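Local coordinates for Glyco_hydro_cc domain-containing protein (Pseudomonas viridiflava, PDB 6UAV), which probably cleaves internal beta-1,3 linkages of glucans, as an endo-beta-1,3-glucanase of glycoside hydrolase family 128, at residues A[25-29]-A[221-225]; A[211-216]-A[253-259]. All coordinates share one frame. Where two conformers were deposited one is given. Numbering follows the deposited sequence.

Interaction 1. Residues A[25-29]-A[221-225]; sequences MSWWY and FRYAW
Strands of a closed barrel that are not neighbours in the sheet meet chiefly through side chains that point into the barrel, and 25-29 with 221-225 illustrate this. Residues 27-29 and 222-225 are extended; the strands cross at -62° and come within 8.0 Å axis to axis. Trp27 (chi1 p, chi2 -73°), Arg222 and Ala224 direct their CA-CB bonds across the gap. The main polar-aromatic element is a cation-pi stack: the Arg222 guanidinium, on an arm with chi1 m, chi2 t and chi3 t, lies flat on Trp27, centres 4.0 Å apart and planes at 9°, while Arg222 CD adds a CH-pi contact 3.6 Å from the centroid of the five-membered ring. Trp27 NE1 gives a weak hydrogen bond to Tyr223 O (3.3 Å, 121°); its stronger acceptor is Lys5 O. Apolar contacts follow, Trp27 CZ2 to Ala224 CB at 3.7 Å and Tyr29 CE1 to Ala224 CB at 4.0 Å. Arg222 also salt-bridges Asp51. Strand 6-9 lies between the two strands in sheet order, strand 51-56 flanks 27-29, and helix 200-216 packs outside Tyr223.

Interaction 2. Residues A[211-216]-A[253-259]; sequences VTMLER and YLSLPYS
The end of a chain can be held by a helix through both a side chain and a backbone carbonyl. Here the C-terminal end of helix 200-216, residues 211-216, receives 253-259, which leaves helix 248-255 and continues as a C-terminal tail, extended from Leu256 onward. CA atoms pair Val211 with Leu256 at 7.7 Å and Glu215 with Tyr258 at 5.6 Å, so the tail closes on the helix toward its end. Glu215, folded with chi1 and chi2 both m, accepts at OE1 from Ser259 N (2.9 Å, 169°), and Glu215 O accepts from Ser259 OG (2.9 Å) as well as from Lys5 NZ. Its OE2 meets the hydroxyls of Tyr223 and Ser3. In this TIM barrel the tail thus folds back from one outer helix onto another, the two flanking strand 220-225 in the chain. One water donates to Glu215 OE1 (2.9 Å) and Ser259 O (3.0 Å); another donates to Pro257 O (2.7 Å) and weakly to Thr212 OG1 (3.4 Å). Pro257 O and Leu256 O also accept hydrogen bonds from Arg6 NH2 and NH1, respectively, and Tyr253 OH bonds Gly7 O. Between the helices, Val211 CG2 touches the Tyr253 ring edge at CE1 (3.9 Å); Val211 CB lies 4.0 Å from Leu256 CD1.

In the fold
Centred 12 Å apart, interaction 1 lies inside the eight-stranded parallel barrel, about 7 Å from the centre of the chain, and interaction 2 outside it, at about 16 Å. Their segments alternate along the chain: 25-29, 211-216, 221-225, 253-259. Helix 200-216, strand 220-225 and helix 248-255 follow one another; the strand belongs to interaction 1 and its outward side faces interaction 2. Tyr223 bridges them: its backbone faces interaction 1, while Tyr223 OH lies 2.5 Å from Glu215 OE2, a probable hydrogen bond, and Tyr223 CE1 packs 3.3 Å from Tyr253 OH. The principle is the two-layered TIM barrel: strand 6-9 closes the ring between 27-29 and 220-225, and Val211 and Tyr253 of the outer helices touch both Arg6 and Tyr223.

Interaction 1. Residues A[25-29]-A[221-225]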
ATOM      1  N   MET A  25      -3.291 -12.191   8.600  1.00 16.31           N
ATOM      2  CA  MET A  25      -3.424 -11.074   7.644  1.00 16.53           C
ATOM      3  C   MET A  25      -4.837 -10.511   7.772  1.00 15.05           C
ATOM      4  O   MET A  25      -5.778 -11.338   7.641  1.00 15.03           O
ATOM      5  CB  MET A  25      -3.246 -11.576   6.206  1.00 18.00           C
ATOM      6  CG  MET A  25      -3.403 -10.492   5.183  1.00 18.96           C
ATOM      7  SD  MET A  25      -3.495 -11.023   3.408  1.00 19.83           S
ATOM      8  CE  MET A  25      -5.184 -11.611   3.313  1.00 20.48           C
ATOM      9  N   SER A  26      -4.993  -9.199   7.962  1.00 13.61           N
ATOM     10  CA  SER A  26      -6.302  -8.517   8.038  1.00 13.74           C
ATOM     11  C   SER A  26      -6.745  -8.013   6.669  1.00 12.75           C
ATOM     12  O   SER A  26      -7.959  -7.923   6.464  1.00 12.83           O
ATOM     13  CB  SER A  26      -6.227  -7.454   9.058  1.00 14.96           C
ATOM     14  OG  SER A  26      -6.311  -8.099  10.310  1.00 17.61           O
ATOM     15  N   TRP A  27      -5.832  -7.688   5.742  1.00 12.26           N
ATOM     16  CA  TRP A  27      -6.310  -7.043   4.501  1.00 11.58           C
ATOM     17  C   TRP A  27      -5.343  -7.263   3.352  1.00 11.37           C
ATOM     18  O   TRP A  27      -4.191  -7.655   3.572  1.00 11.11           O
ATOM     19  CB  TRP A  27      -6.536  -5.541   4.748  1.00 11.86           C
ATOM     20  CG  TRP A  27      -5.263  -4.772   4.929  1.00 11.64           C
ATOM     21  CD1 TRP A  27      -4.439  -4.789   6.023  1.00 11.79           C
ATOM     22  CD2 TRP A  27      -4.583  -3.975   3.941  1.00 11.10           C
ATOM     23  NE1 TRP A  27      -3.322  -4.024   5.806  1.00 11.93           N
ATOM     24  CE2 TRP A  27      -3.393  -3.504   4.535  1.00 11.58           C
ATOM     25  CE3 TRP A  27      -4.883  -3.596   2.641  1.00 11.38           C
ATOM     26  CZ2 TRP A  27      -2.556  -2.619   3.867  1.00 11.40           C
ATOM     27  CZ3 TRP A  27      -4.051  -2.725   1.996  1.00 11.23           C
ATOM     28  CH2 TRP A  27      -2.884  -2.275   2.577  1.00 11.18           C
ATOM     29  N   TRP A  28      -5.821  -7.001   2.170  1.00 10.95           N
ATOM     30  CA  TRP A  28      -4.944  -6.995   0.985  1.00 10.77           C
ATOM     31  C   TRP A  28      -5.433  -5.982  -0.020  1.00 11.18           C
ATOM     32  O   TRP A  28      -6.546  -5.479   0.091  1.00 11.46           O
ATOM     33  CB  TRP A  28      -4.850  -8.385   0.333  1.00 11.12           C
ATOM     34  CG  TRP A  28      -5.926  -8.766  -0.656  1.00 11.29           C
ATOM     35  CD1 TRP A  28      -5.790  -8.747  -2.012  1.00 11.29           C
ATOM     36  CD2 TRP A  28      -7.260  -9.220  -0.414  1.00 11.02           C
ATOM     37  NE1 TRP A  28      -6.914  -9.204  -2.630  1.00 11.28           N
ATOM     38  CE2 TRP A  28      -7.841  -9.515  -1.670  1.00 11.79           C
ATOM     39  CE3 TRP A  28      -8.009  -9.451   0.754  1.00 11.61           C
ATOM     40  CZ2 TRP A  28      -9.141  -9.993  -1.801  1.00 12.02           C
ATOM     41  CZ3 TRP A  28      -9.277  -9.966   0.603  1.00 11.86           C
ATOM     42  CH2 TRP A  28      -9.849 -10.179  -0.644  1.00 11.90           C
ATOM     43  N   TYR A  29      -4.618  -5.753  -1.047  1.00 10.86           N
ATOM     44  CA  TYR A  29      -5.071  -4.929  -2.171  1.00 10.69           C
ATOM     45  C   TYR A  29      -4.293  -5.420  -3.365  1.00 10.54           C
ATOM     46  O   TYR A  29      -3.342  -6.170  -3.165  1.00 10.89           O
ATOM     47  CB  TYR A  29      -4.879  -3.435  -1.866  1.00 10.61           C
ATOM     48  CG  TYR A  29      -3.455  -2.977  -2.022  1.00 10.52           C
ATOM     49  CD1 TYR A  29      -2.480  -3.278  -1.071  1.00 11.20           C
ATOM     50  CD2 TYR A  29      -3.090  -2.243  -3.123  1.00 10.81           C
ATOM     51  CE1 TYR A  29      -1.179  -2.834  -1.224  1.00 10.78           C
ATOM     52  CE2 TYR A  29      -1.803  -1.806  -3.289  1.00 10.15           C
ATOM     53  CZ  TYR A  29      -0.830  -2.116  -2.341  1.00 10.96           C
ATOM     54  OH  TYR A  29       0.443  -1.662  -2.500  1.00 10.78           O
ATOM     55  N   PHE A 221      -1.265   3.209  10.216  1.00 14.44           N
ATOM     56  CA  PHE A 221      -2.556   2.513  10.401  1.00 14.46           C
ATOM     57  C   PHE A 221      -2.511   1.115   9.796  1.00 13.19           C
ATOM     58  O   PHE A 221      -3.092   0.240  10.377  1.00 12.68           O
ATOM     59  CB  PHE A 221      -3.686   3.309   9.733  1.00 14.94           C
ATOM     60  CG  PHE A 221      -5.056   2.702   9.900  1.00 16.39           C
ATOM     61  CD1 PHE A 221      -5.746   2.839  11.099  1.00 18.18           C
ATOM     62  CD2 PHE A 221      -5.645   1.944   8.889  1.00 16.85           C
ATOM     63  CE1 PHE A 221      -7.006   2.256  11.262  1.00 19.98           C
ATOM     64  CE2 PHE A 221      -6.917   1.402   9.047  1.00 18.39           C
ATOM     65  CZ  PHE A 221      -7.587   1.543  10.241  1.00 18.68           C
ATOM     66  N   ARG A 222      -1.832   0.930   8.666  1.00 12.67           N
ATOM     67  CA  ARG A 222      -1.820  -0.357   7.964  1.00 13.16           C
ATOM     68  C   ARG A 222      -0.516  -0.440   7.169  1.00 12.49           C
ATOM     69  O   ARG A 222       0.123   0.623   6.856  1.00 13.05           O
ATOM     70  CB  ARG A 222      -3.037  -0.534   7.047  1.00 13.86           C
ATOM     71  CG  ARG A 222      -4.269  -1.092   7.752  1.00 15.26           C
ATOM     72  CD  ARG A 222      -5.473  -1.465   6.912  1.00 17.32           C
ATOM     73  NE  ARG A 222      -6.335  -2.427   7.609  1.00 18.67           N
ATOM     74  CZ  ARG A 222      -7.436  -2.967   7.090  1.00 19.15           C
ATOM     75  NH1 ARG A 222      -7.861  -2.589   5.890  1.00 18.38           N
ATOM     76  NH2 ARG A 222      -8.079  -3.906   7.763  1.00 20.80           N
ATOM     77  N   TYR A 223      -0.080  -1.658   6.960  1.00 11.84           N
ATOM     78  CA  TYR A 223       1.072  -1.931   6.092  1.00 11.19           C
ATOM     79  C   TYR A 223       0.784  -3.186   5.282  1.00 10.86           C
ATOM     80  O   TYR A 223      -0.007  -4.004   5.681  1.00 10.95           O
ATOM     81  CB  TYR A 223       2.383  -2.055   6.889  1.00 11.38           C
ATOM     82  CG  TYR A 223       2.357  -3.039   8.029  1.00 11.37           C
ATOM     83  CD1 TYR A 223       2.514  -4.395   7.805  1.00 11.38           C
ATOM     84  CD2 TYR A 223       2.109  -2.638   9.316  1.00 12.23           C
ATOM     85  CE1 TYR A 223       2.553  -5.317   8.829  1.00 11.79           C
ATOM     86  CE2 TYR A 223       2.055  -3.557  10.350  1.00 12.37           C
ATOM     87  CZ  TYR A 223       2.216  -4.906  10.102  1.00 12.01           C
ATOM     88  OH  TYR A 223       2.151  -5.861  11.073  1.00 13.29           O
ATOM     89  N   ALA A 224       1.525  -3.322   4.195  1.00 10.12           N
ATOM     90  CA  ALA A 224       1.369  -4.474   3.326  1.00 10.50           C
ATOM     91  C   ALA A 224       2.719  -4.904   2.797  1.00 10.77           C
ATOM     92  O   ALA A 224       3.413  -4.122   2.133  1.00 10.59           O
ATOM     93  CB  ALA A 224       0.451  -4.117   2.211  1.00 10.72           C
ATOM     94  N   TRP A 225       3.012  -6.164   3.072  1.00 11.29           N
ATOM     95  CA  TRP A 225       4.265  -6.787   2.607  1.00 11.40           C
ATOM     96  C   TRP A 225       4.204  -7.039   1.102  1.00 10.99           C
ATOM     97  O   TRP A 225       3.180  -7.590   0.583  1.00 10.97           O
ATOM     98  CB  TRP A 225       4.552  -8.072   3.399  1.00 12.54           C
ATOM     99  CG  TRP A 225       5.842  -8.729   3.030  1.00 12.70           C
ATOM    100  CD1 TRP A 225       6.066  -9.683   2.083  1.00 13.13           C
ATOM    101  CD2 TRP A 225       7.121  -8.402   3.580  1.00 13.07           C
ATOM    102  NE1 TRP A 225       7.398 -10.000   2.022  1.00 13.64           N
ATOM    103  CE2 TRP A 225       8.071  -9.238   2.957  1.00 13.52           C
ATOM    104  CE3 TRP A 225       7.528  -7.534   4.590  1.00 13.32           C
ATOM    105  CZ2 TRP A 225       9.434  -9.125   3.228  1.00 13.90           C
ATOM    106  CZ3 TRP A 225       8.866  -7.493   4.924  1.00 13.42           C
ATOM    107  CH2 TRP A 225       9.804  -8.258   4.234  1.00 13.63           C
TER

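Interaction 2. Residues A[211-216]-A[253-259]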
ATOM      1  N   VAL A 211       8.420  -4.805  10.719  1.00 15.30           N
ATOM      2  CA  VAL A 211       7.042  -5.036  11.232  1.00 15.14           C
ATOM      3  C   VAL A 211       6.958  -4.506  12.662  1.00 16.08           C
ATOM      4  O   VAL A 211       5.922  -3.836  13.026  1.00 16.48           O
ATOM      5  CB  VAL A 211       6.639  -6.533  11.142  1.00 14.78           C
ATOM      6  CG1 VAL A 211       5.381  -6.830  11.976  1.00 15.35           C
ATOM      7  CG2 VAL A 211       6.420  -6.903   9.707  1.00 14.41           C
ATOM      8  N   THR A 212       7.968  -4.765  13.490  1.00 17.10           N
ATOM      9  CA  THR A 212       7.917  -4.293  14.903  1.00 18.16           C
ATOM     10  C   THR A 212       7.813  -2.773  14.893  1.00 16.97           C
ATOM     11  O   THR A 212       7.071  -2.201  15.729  1.00 15.87           O
ATOM     12  CB  THR A 212       9.123  -4.744  15.713  1.00 20.55           C
ATOM     13  OG1 THR A 212       9.090  -6.169  15.725  1.00 23.20           O
ATOM     14  CG2 THR A 212       9.114  -4.213  17.126  1.00 22.33           C
ATOM     15  N   MET A 213       8.623  -2.144  14.064  1.00 15.58           N
ATOM     16  CA  MET A 213       8.662  -0.672  14.014  1.00 16.38           C
ATOM     17  C   MET A 213       7.284  -0.157  13.549  1.00 15.23           C
ATOM     18  O   MET A 213       6.750   0.775  14.214  1.00 15.29           O
ATOM     19  CB  MET A 213       9.803  -0.242  13.094  1.00 16.32           C
ATOM     20  CG  MET A 213       9.943   1.253  12.929  1.00 16.45           C
ATOM     21  SD  MET A 213       8.910   1.894  11.606  1.00 16.17           S
ATOM     22  CE  MET A 213       9.672   1.133  10.182  1.00 15.97           C
ATOM     23  N   LEU A 214       6.673  -0.780  12.537  1.00 14.28           N
ATOM     24  CA  LEU A 214       5.401  -0.290  11.956  1.00 13.89           C
ATOM     25  C   LEU A 214       4.256  -0.537  12.943  1.00 14.29           C
ATOM     26  O   LEU A 214       3.399   0.323  13.027  1.00 15.65           O
ATOM     27  CB  LEU A 214       5.139  -0.936  10.613  1.00 13.85           C
ATOM     28  CG  LEU A 214       6.123  -0.564   9.511  1.00 13.29           C
ATOM     29  CD1 LEU A 214       5.880  -1.453   8.289  1.00 14.16           C
ATOM     30  CD2 LEU A 214       6.054   0.929   9.099  1.00 13.26           C
ATOM     31  N   GLU A 215       4.278  -1.660  13.653  1.00 14.59           N
ATOM     32  CA  GLU A 215       3.287  -1.976  14.692  1.00 15.34           C
ATOM     33  C   GLU A 215       3.376  -0.911  15.798  1.00 16.49           C
ATOM     34  O   GLU A 215       2.327  -0.549  16.340  1.00 16.56           O
ATOM     35  CB  GLU A 215       3.507  -3.389  15.216  1.00 15.95           C
ATOM     36  CG  GLU A 215       2.983  -4.474  14.265  1.00 15.48           C
ATOM     37  CD  GLU A 215       1.475  -4.584  14.151  1.00 15.43           C
ATOM     38  OE1 GLU A 215       0.761  -4.030  15.065  1.00 16.06           O
ATOM     39  OE2 GLU A 215       1.021  -5.276  13.207  1.00 15.51           O
ATOM     40  N   ARG A 216       4.594  -0.495  16.168  1.00 17.24           N
ATOM     41  CA  ARG A 216       4.806   0.410  17.322  1.00 18.90           C
ATOM     42  C   ARG A 216       4.544   1.857  16.931  1.00 18.89           C
ATOM     43  O   ARG A 216       4.280   2.597  17.833  1.00 20.65           O
ATOM     44  CB  ARG A 216       6.172   0.196  17.992  1.00 20.97           C
ATOM     45  CG  ARG A 216       6.240  -1.207  18.590  1.00 23.28           C
ATOM     46  CD  ARG A 216       7.502  -1.499  19.375  1.00 26.28           C
ATOM     47  NE  ARG A 216       7.401  -2.833  19.986  1.00 27.27           N
ATOM     48  CZ  ARG A 216       8.443  -3.435  20.538  1.00 30.45           C
ATOM     49  NH1 ARG A 216       9.607  -2.800  20.552  1.00 30.79           N
ATOM     50  NH2 ARG A 216       8.319  -4.642  21.054  1.00 31.12           N
ATOM     51  N   TYR A 253       5.861 -14.111   8.985  1.00 15.54           N
ATOM     52  CA  TYR A 253       5.057 -12.857   8.896  1.00 14.87           C
ATOM     53  C   TYR A 253       3.777 -12.938   9.721  1.00 15.35           C
ATOM     54  O   TYR A 253       3.451 -11.990  10.513  1.00 15.65           O
ATOM     55  CB  TYR A 253       4.730 -12.537   7.450  1.00 14.45           C
ATOM     56  CG  TYR A 253       4.060 -11.209   7.188  1.00 13.68           C
ATOM     57  CD1 TYR A 253       4.605 -10.005   7.594  1.00 13.42           C
ATOM     58  CD2 TYR A 253       2.889 -11.132   6.440  1.00 13.18           C
ATOM     59  CE1 TYR A 253       4.016  -8.777   7.320  1.00 12.83           C
ATOM     60  CE2 TYR A 253       2.304  -9.915   6.123  1.00 12.55           C
ATOM     61  CZ  TYR A 253       2.874  -8.717   6.539  1.00 12.21           C
ATOM     62  OH  TYR A 253       2.345  -7.492   6.295  1.00 12.16           O
ATOM     63  N   LEU A 254       3.037 -14.022   9.550  1.00 15.49           N
ATOM     64  CA  LEU A 254       1.705 -14.144  10.183  1.00 16.15           C
ATOM     65  C   LEU A 254       1.832 -14.328  11.681  1.00 17.03           C
ATOM     66  O   LEU A 254       0.824 -14.012  12.411  1.00 18.74           O
ATOM     67  CB  LEU A 254       0.915 -15.282   9.507  1.00 16.26           C
ATOM     68  CG  LEU A 254       0.774 -15.177   7.991  1.00 16.45           C
ATOM     69  CD1 LEU A 254       0.003 -16.375   7.453  1.00 16.88           C
ATOM     70  CD2 LEU A 254       0.109 -13.904   7.560  1.00 16.12           C
ATOM     71  N   SER A 255       2.972 -14.809  12.152  1.00 18.03           N
ATOM     72  CA  SER A 255       3.236 -15.136  13.582  1.00 19.26           C
ATOM     73  C   SER A 255       3.707 -13.917  14.353  1.00 19.58           C
ATOM     74  O   SER A 255       3.705 -13.983  15.592  1.00 19.56           O
ATOM     75  CB  SER A 255       4.346 -16.179  13.691  0.56 19.95           C
ATOM     76  OG  SER A 255       5.660 -15.534  13.596  0.56 19.88           O
ATOM     77  N   LEU A 256       4.201 -12.889  13.678  1.00 18.82           N
ATOM     78  CA  LEU A 256       4.850 -11.752  14.381  1.00 19.78           C
ATOM     79  C   LEU A 256       3.861 -11.104  15.348  1.00 19.44           C
ATOM     80  O   LEU A 256       2.667 -10.988  15.071  1.00 18.17           O
ATOM     81  CB  LEU A 256       5.418 -10.768  13.350  1.00 19.35           C
ATOM     82  CG  LEU A 256       6.663 -11.323  12.659  1.00 20.24           C
ATOM     83  CD1 LEU A 256       7.085 -10.456  11.467  1.00 20.18           C
ATOM     84  CD2 LEU A 256       7.789 -11.500  13.644  1.00 21.75           C
ATOM     85  N   PRO A 257       4.369 -10.643  16.514  1.00 20.42           N
ATOM     86  CA  PRO A 257       3.563  -9.905  17.463  1.00 20.78           C
ATOM     87  C   PRO A 257       3.026  -8.622  16.821  1.00 19.86           C
ATOM     88  O   PRO A 257       3.493  -8.206  15.799  1.00 17.59           O
ATOM     89  CB  PRO A 257       4.555  -9.510  18.568  1.00 22.10           C
ATOM     90  CG  PRO A 257       5.695 -10.501  18.435  1.00 22.74           C
ATOM     91  CD  PRO A 257       5.772 -10.794  16.950  1.00 21.54           C
ATOM     92  N   TYR A 258       2.050  -8.018  17.466  1.00 21.48           N
ATOM     93  CA  TYR A 258       1.473  -6.741  16.982  1.00 22.49           C
ATOM     94  C   TYR A 258       1.073  -5.903  18.182  1.00 23.40           C
ATOM     95  O   TYR A 258       1.125  -6.358  19.337  1.00 24.28           O
ATOM     96  CB  TYR A 258       0.251  -6.983  16.091  1.00 23.34           C
ATOM     97  CG  TYR A 258      -0.741  -7.982  16.634  1.00 26.22           C
ATOM     98  CD1 TYR A 258      -1.786  -7.627  17.455  1.00 29.73           C
ATOM     99  CD2 TYR A 258      -0.615  -9.303  16.281  1.00 29.59           C
ATOM    100  CE1 TYR A 258      -2.669  -8.580  17.960  1.00 31.58           C
ATOM    101  CE2 TYR A 258      -1.453 -10.267  16.798  1.00 32.30           C
ATOM    102  CZ  TYR A 258      -2.496  -9.905  17.615  1.00 30.54           C
ATOM    103  OH  TYR A 258      -3.290 -10.930  18.034  1.00 34.25           O
ATOM    104  N   SER A 259       0.653  -4.680  17.922  1.00 24.96           N
ATOM    105  CA  SER A 259       0.237  -3.775  19.017  1.00 29.16           C
ATOM    106  C   SER A 259      -1.183  -4.137  19.488  1.00 31.54           C
ATOM    107  O   SER A 259      -1.993  -4.199  18.528  1.00 33.43           O
ATOM    108  CB  SER A 259       0.407  -2.351  18.582  1.00 31.15           C
ATOM    109  OG  SER A 259       1.772  -1.976  18.795  1.00 32.95           O
TER
HETATM  110  O   HOH W   1       5.713  -6.675  16.073  1.00 40.03           O
HETATM  111  O   HOH W   2      -2.048  -3.573  15.608  1.00 25.56           O